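Local structure of NS1 (Human bocavirus, 4KW3) at residues 11-16 with 120-126; 229-235 with 254-258. The protein probably binds and nicks the viral replication origin through this N-terminal nuclease domain, so that the full-length helicase-bearing initiator can start rolling-circle DNA replication. The contacts are given in a common frame with arbitrary orientation. Numbering follows the deposited sequence.

Contact 1: residues 11-16 with 120-126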
loop_
_atom_site.group_PDB
_atom_site.type_symbol
_atom_site.label_atom_id
_atom_site.label_comp_id
_atom_site.label_asym_id
_atom_site.label_seq_id
_atom_site.Cartn_x
_atom_site.Cartn_y
_atom_site.Cartn_z
ATOM N N PHE A 11 4.269 -1.612 18.882
ATOM C CA PHE A 11 4.990 -1.268 17.661
ATOM C C PHE A 11 6.428 -0.827 17.939
ATOM O O PHE A 11 6.638 0.198 18.570
ATOM C CB PHE A 11 4.252 -0.166 16.878
ATOM C CG PHE A 11 4.575 -0.157 15.405
ATOM C CD1 PHE A 11 5.779 0.374 14.943
ATOM C CD2 PHE A 11 3.675 -0.699 14.477
ATOM C CE1 PHE A 11 6.095 0.365 13.592
ATOM C CE2 PHE A 11 3.965 -0.692 13.120
ATOM C CZ PHE A 11 5.191 -0.162 12.675
ATOM N N SER A 12 7.399 -1.592 17.427
ATOM C CA SER A 12 8.831 -1.340 17.643
ATOM C C SER A 12 9.295 0.072 17.319
ATOM O O SER A 12 9.001 0.604 16.245
ATOM C CB SER A 12 9.663 -2.315 16.813
ATOM O OG SER A 12 9.567 -3.623 17.337
ATOM N N GLN A 13 10.061 0.658 18.233
ATOM C CA GLN A 13 10.608 1.998 18.029
ATOM C C GLN A 13 12.128 1.926 17.757
ATOM O O GLN A 13 12.767 0.921 18.073
ATOM C CB GLN A 13 10.269 2.894 19.229
ATOM C CG GLN A 13 8.781 3.192 19.415
ATOM C CD GLN A 13 8.434 4.640 19.149
ATOM O OE1 GLN A 13 8.692 5.179 18.062
ATOM N NE2 GLN A 13 7.860 5.294 20.155
ATOM N N PRO A 14 12.699 2.953 17.101
ATOM C CA PRO A 14 12.015 4.126 16.543
ATOM C C PRO A 14 11.248 3.726 15.280
ATOM O O PRO A 14 11.654 2.773 14.591
ATOM C CB PRO A 14 13.175 5.064 16.198
ATOM C CG PRO A 14 14.297 4.141 15.847
ATOM C CD PRO A 14 14.138 2.945 16.765
ATOM N N ALA A 15 10.140 4.416 15.011
ATOM C CA ALA A 15 9.306 4.126 13.838
ATOM C C ALA A 15 9.292 5.294 12.861
ATOM O O ALA A 15 9.317 6.459 13.260
ATOM C CB ALA A 15 7.859 3.765 14.255
ATOM N N PHE A 16 9.220 4.973 11.578
ATOM C CA PHE A 16 9.217 5.995 10.543
ATOM C C PHE A 16 8.137 5.691 9.521
ATOM O O PHE A 16 7.748 4.531 9.333
ATOM C CB PHE A 16 10.607 6.090 9.894
ATOM C CG PHE A 16 11.684 6.425 10.874
ATOM C CD1 PHE A 16 12.331 5.417 11.586
ATOM C CD2 PHE A 16 12.018 7.764 11.134
ATOM C CE1 PHE A 16 13.312 5.731 12.530
ATOM C CE2 PHE A 16 12.999 8.086 12.070
ATOM C CZ PHE A 16 13.647 7.067 12.766
ATOM N N VAL A 120 7.269 1.657 9.450
ATOM C CA VAL A 120 8.251 0.652 9.802
ATOM C C VAL A 120 9.093 1.071 11.016
ATOM O O VAL A 120 9.511 2.239 11.148
ATOM C CB VAL A 120 9.140 0.324 8.596
ATOM C CG1 VAL A 120 9.695 1.609 7.961
ATOM C CG2 VAL A 120 10.238 -0.625 8.998
ATOM N N GLY A 121 9.337 0.111 11.904
ATOM C CA GLY A 121 10.075 0.392 13.116
ATOM C C GLY A 121 10.880 -0.795 13.597
ATOM O O GLY A 121 10.463 -1.949 13.467
ATOM N N GLY A 122 12.029 -0.505 14.191
ATOM C CA GLY A 122 12.913 -1.549 14.655
ATOM C C GLY A 122 14.360 -1.139 14.555
ATOM O O GLY A 122 14.671 -0.063 14.041
ATOM N N GLU A 123 15.230 -2.009 15.066
ATOM C CA GLU A 123 16.674 -1.808 15.099
ATOM C C GLU A 123 17.198 -1.646 13.682
ATOM O O GLU A 123 16.737 -2.334 12.783
ATOM C CB GLU A 123 17.342 -3.009 15.774
ATOM C CG GLU A 123 18.696 -2.741 16.385
ATOM C CD GLU A 123 19.185 -3.895 17.248
ATOM O OE1 GLU A 123 18.627 -5.009 17.139
ATOM O OE2 GLU A 123 20.117 -3.681 18.049
ATOM N N GLY A 124 18.144 -0.731 13.480
ATOM C CA GLY A 124 18.710 -0.488 12.163
ATOM C C GLY A 124 18.217 0.783 11.491
ATOM O O GLY A 124 18.879 1.302 10.584
ATOM N N LEU A 125 17.044 1.267 11.906
ATOM C CA LEU A 125 16.563 2.584 11.489
ATOM C C LEU A 125 16.754 3.577 12.620
ATOM O O LEU A 125 16.718 3.212 13.799
ATOM C CB LEU A 125 15.084 2.576 11.083
ATOM C CG LEU A 125 14.685 2.026 9.720
ATOM C CD1 LEU A 125 13.186 2.038 9.600
ATOM C CD2 LEU A 125 15.295 2.843 8.607
ATOM N N SER A 126 16.984 4.833 12.256
ATOM C CA SER A 126 17.096 5.904 13.238
ATOM C C SER A 126 16.902 7.244 12.534
ATOM O O SER A 126 16.854 7.291 11.304
ATOM C CB SER A 126 18.476 5.861 13.895
ATOM O OG SER A 126 19.480 6.240 12.964
#

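Contact 2: residues 229-235 with 254-258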
loop_
_atom_site.group_PDB
_atom_site.type_symbol
_atom_site.label_atom_id
_atom_site.label_comp_id
_atom_site.label_asym_id
_atom_site.label_seq_id
_atom_site.Cartn_x
_atom_site.Cartn_y
_atom_site.Cartn_z
ATOM N N THR A 229 -16.904 -1.542 -0.408
ATOM C CA THR A 229 -16.976 -1.535 1.062
ATOM C C THR A 229 -18.307 -2.067 1.514
ATOM O O THR A 229 -19.361 -1.611 1.045
ATOM C CB THR A 229 -16.803 -0.090 1.646
ATOM O OG1 THR A 229 -15.620 0.512 1.101
ATOM C CG2 THR A 229 -16.748 -0.090 3.171
ATOM N N SER A 230 -18.271 -3.035 2.418
ATOM C CA SER A 230 -19.506 -3.568 2.992
ATOM C C SER A 230 -20.048 -2.629 4.069
ATOM O O SER A 230 -19.289 -1.996 4.793
ATOM C CB SER A 230 -19.280 -4.978 3.527
ATOM O OG SER A 230 -18.337 -4.969 4.577
ATOM N N PRO A 231 -21.376 -2.541 4.178
ATOM C CA PRO A 231 -22.042 -1.530 5.014
ATOM C C PRO A 231 -21.559 -1.422 6.460
ATOM O O PRO A 231 -21.335 -0.309 6.902
ATOM C CB PRO A 231 -23.496 -1.955 4.938
ATOM C CG PRO A 231 -23.591 -2.501 3.554
ATOM C CD PRO A 231 -22.332 -3.245 3.312
ATOM N N ASP A 232 -21.331 -2.528 7.156
ATOM C CA ASP A 232 -20.765 -2.483 8.514
ATOM C C ASP A 232 -19.362 -1.852 8.603
ATOM O O ASP A 232 -18.859 -1.553 9.688
ATOM C CB ASP A 232 -20.702 -3.889 9.090
ATOM C CG ASP A 232 -22.072 -4.483 9.293
ATOM O OD1 ASP A 232 -23.062 -3.719 9.272
ATOM O OD2 ASP A 232 -22.152 -5.714 9.468
ATOM N N ASN A 233 -18.722 -1.657 7.463
ATOM C CA ASN A 233 -17.385 -1.100 7.470
ATOM C C ASN A 233 -17.299 0.278 6.838
ATOM O O ASN A 233 -16.217 0.771 6.518
ATOM C CB ASN A 233 -16.441 -2.084 6.790
ATOM C CG ASN A 233 -16.329 -3.380 7.560
ATOM O OD1 ASN A 233 -15.561 -3.468 8.520
ATOM N ND2 ASN A 233 -17.129 -4.387 7.173
ATOM N N TRP A 234 -18.446 0.926 6.708
ATOM C CA TRP A 234 -18.486 2.232 6.080
ATOM C C TRP A 234 -18.207 3.334 7.076
ATOM O O TRP A 234 -18.828 3.406 8.135
ATOM C CB TRP A 234 -19.821 2.465 5.428
ATOM C CG TRP A 234 -19.878 3.721 4.665
ATOM C CD1 TRP A 234 -20.414 4.914 5.069
ATOM C CD2 TRP A 234 -19.398 3.919 3.330
ATOM N NE1 TRP A 234 -20.300 5.840 4.053
ATOM C CE2 TRP A 234 -19.673 5.254 2.980
ATOM C CE3 TRP A 234 -18.758 3.092 2.396
ATOM C CZ2 TRP A 234 -19.345 5.779 1.740
ATOM C CZ3 TRP A 234 -18.426 3.621 1.153
ATOM C CH2 TRP A 234 -18.726 4.944 0.837
ATOM N N PHE A 235 -17.236 4.168 6.744
ATOM C CA PHE A 235 -16.877 5.292 7.582
ATOM C C PHE A 235 -17.583 6.501 7.009
ATOM O O PHE A 235 -17.231 6.976 5.917
ATOM C CB PHE A 235 -15.370 5.488 7.584
ATOM C CG PHE A 235 -14.621 4.502 8.447
ATOM C CD1 PHE A 235 -14.469 4.719 9.812
ATOM C CD2 PHE A 235 -14.024 3.378 7.881
ATOM C CE1 PHE A 235 -13.716 3.827 10.595
ATOM C CE2 PHE A 235 -13.294 2.467 8.657
ATOM C CZ PHE A 235 -13.150 2.690 10.024
ATOM N N GLU A 254 -11.329 -6.746 4.701
ATOM C CA GLU A 254 -12.354 -5.706 4.553
ATOM C C GLU A 254 -13.434 -5.797 5.605
ATOM O O GLU A 254 -13.823 -4.785 6.169
ATOM C CB GLU A 254 -12.999 -5.758 3.150
ATOM C CG GLU A 254 -13.836 -4.534 2.769
ATOM C CD GLU A 254 -15.251 -4.511 3.377
ATOM O OE1 GLU A 254 -15.767 -5.568 3.779
ATOM O OE2 GLU A 254 -15.864 -3.427 3.434
ATOM N N HIS A 255 -13.917 -7.003 5.885
ATOM C CA HIS A 255 -15.115 -7.118 6.725
ATOM C C HIS A 255 -14.848 -6.931 8.229
ATOM O O HIS A 255 -15.778 -6.788 8.999
ATOM C CB HIS A 255 -15.852 -8.436 6.453
ATOM C CG HIS A 255 -15.031 -9.645 6.740
ATOM N ND1 HIS A 255 -14.202 -10.222 5.798
ATOM C CD2 HIS A 255 -14.893 -10.382 7.867
ATOM C CE1 HIS A 255 -13.592 -11.264 6.335
ATOM N NE2 HIS A 255 -13.992 -11.383 7.590
ATOM N N TYR A 256 -13.582 -6.883 8.634
ATOM C CA TYR A 256 -13.241 -6.632 10.028
ATOM C C TYR A 256 -12.710 -5.215 10.264
ATOM O O TYR A 256 -12.427 -4.873 11.417
ATOM C CB TYR A 256 -12.172 -7.619 10.518
ATOM C CG TYR A 256 -12.584 -9.072 10.567
ATOM C CD1 TYR A 256 -13.858 -9.446 10.974
ATOM C CD2 TYR A 256 -11.693 -10.077 10.187
ATOM C CE1 TYR A 256 -14.233 -10.789 11.019
ATOM C CE2 TYR A 256 -12.057 -11.416 10.224
ATOM C CZ TYR A 256 -13.328 -11.766 10.642
ATOM O OH TYR A 256 -13.694 -13.096 10.683
ATOM N N ARG A 257 -12.520 -4.418 9.201
ATOM C CA ARG A 257 -11.787 -3.126 9.336
ATOM C C ARG A 257 -12.416 -2.241 10.425
ATOM O O ARG A 257 -11.745 -1.856 11.380
ATOM C CB ARG A 257 -11.567 -2.342 7.991
ATOM C CG ARG A 257 -10.809 -0.989 8.171
ATOM C CD ARG A 257 -10.538 -0.139 6.890
ATOM N NE ARG A 257 -9.337 -0.598 6.233
ATOM C CZ ARG A 257 -8.203 0.081 6.088
ATOM N NH1 ARG A 257 -8.057 1.334 6.490
ATOM N NH2 ARG A 257 -7.206 -0.512 5.474
ATOM N N LYS A 258 -13.709 -1.951 10.307
ATOM C CA LYS A 258 -14.338 -1.024 11.233
ATOM C C LYS A 258 -14.290 -1.545 12.668
ATOM O O LYS A 258 -14.062 -0.771 13.605
ATOM C CB LYS A 258 -15.765 -0.686 10.816
ATOM C CG LYS A 258 -16.375 0.398 11.650
ATOM C CD LYS A 258 -16.486 1.690 10.874
ATOM C CE LYS A 258 -17.920 2.176 10.852
ATOM N NZ LYS A 258 -18.378 2.473 12.230
#

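Contact 1: residues 11-16 with 120-126
The Phe11 ring lies beside Val120 and Gly121 of strand 114-122, with CE1 3.7 Å from Gly121 N. Ser12 O meets Gly121 CA in a CA-H...O contact of 3.3 Å, where a side chain at 121 would collide with that carbonyl. After Gln13, a cis peptide leads into Pro14, whose CG touches Leu125 O at 3.3 Å and whose O takes a weak hydrogen bond from Gly122 N (3.3 Å). Ala15 opens strand 15-21 as a non-hydrogen-bonded antiparallel partner of Gly121, their CA atoms 3.9 Å apart. Phe16 and Val120 then form a hydrogen-bonded pair, Phe16 N to Val120 O at 2.8 Å and Val120 N to Phe16 O at 2.9 Å. The Phe16 ring reaches Leu125, which closes the type II turn 122-125, and Ser126. This joins two neighbouring strands of the Rep-type nuclease sheet; strand 114-122 also carries the predicted metal ligands His115 and His117. All three hydrogen bonds are backbone to backbone, so main-chain groups set the register, and Gly121, lacking a side chain, lets Pro14 O within 3.2 Å of its CA.

Contact 2: residues 229-235 with 254-258
Residues 229-235 leave helix 225-228 and bend through a short 3-10 turn, in which Asn233 N bonds Ser230 O at 2.8 Å, while 254-258 leads into the C-terminal helix 257-268 of this Rep-type nuclease domain. The two backbones come closest at Asn233 and Lys258, with CA atoms 4.8 Å apart, and lie wider at Thr229 and Glu254 (CA-CA 7.1 Å), so side chains bridge much of the gap. The Glu254 carboxylate grips Ser230 with both oxygens: OE2 accepts from Ser230 N at 2.6 Å and OE1 from Ser230 OG at 2.8 Å. Asn233 ties the turn to the start of the helix, its OD1 accepting from Lys258 N at 3.0 Å and its ND2 donating to Ser230 OG at 2.9 Å and, weakly, to His255 O at 3.3 Å. Arg257 turns its guanidinium away to Leu213 O and Gln106 and makes a cation-pi contact with Tyr242; its side chain lies about 9 Å from that of Tyr211, the predicted nuclease tyrosine. Phe235 meets His261 edge-to-face, and Lys258 lays its aliphatic chain over one face of the Phe235 ring, a CH-pi contact with CD 3.6 Å from the ring centroid.

How the contacts relate
Both contacts are partly buried and lie near the periphery, their centres 30 Å apart and their nearest atoms about 14 Å apart without touching. Contact 1 is the more buried of the two and belongs to the sheet itself, joining strands 15-21 and 114-122 mainly through backbone hydrogen bonds. In contact 2 no strand takes part: a loop is fastened to the start of helix 257-268 by side-chain carboxylate, hydroxyl and amide groups, and more of its residues are exposed. One link to the sheet runs through Arg257, which reaches Gln106 on strand 101-109, itself paired with strand 114-122 of contact 1; Phe235 N also bonds Asn216 on strand 216-217. Aromatic rings serve both, beside paired strands in one and under a lysine chain in the other.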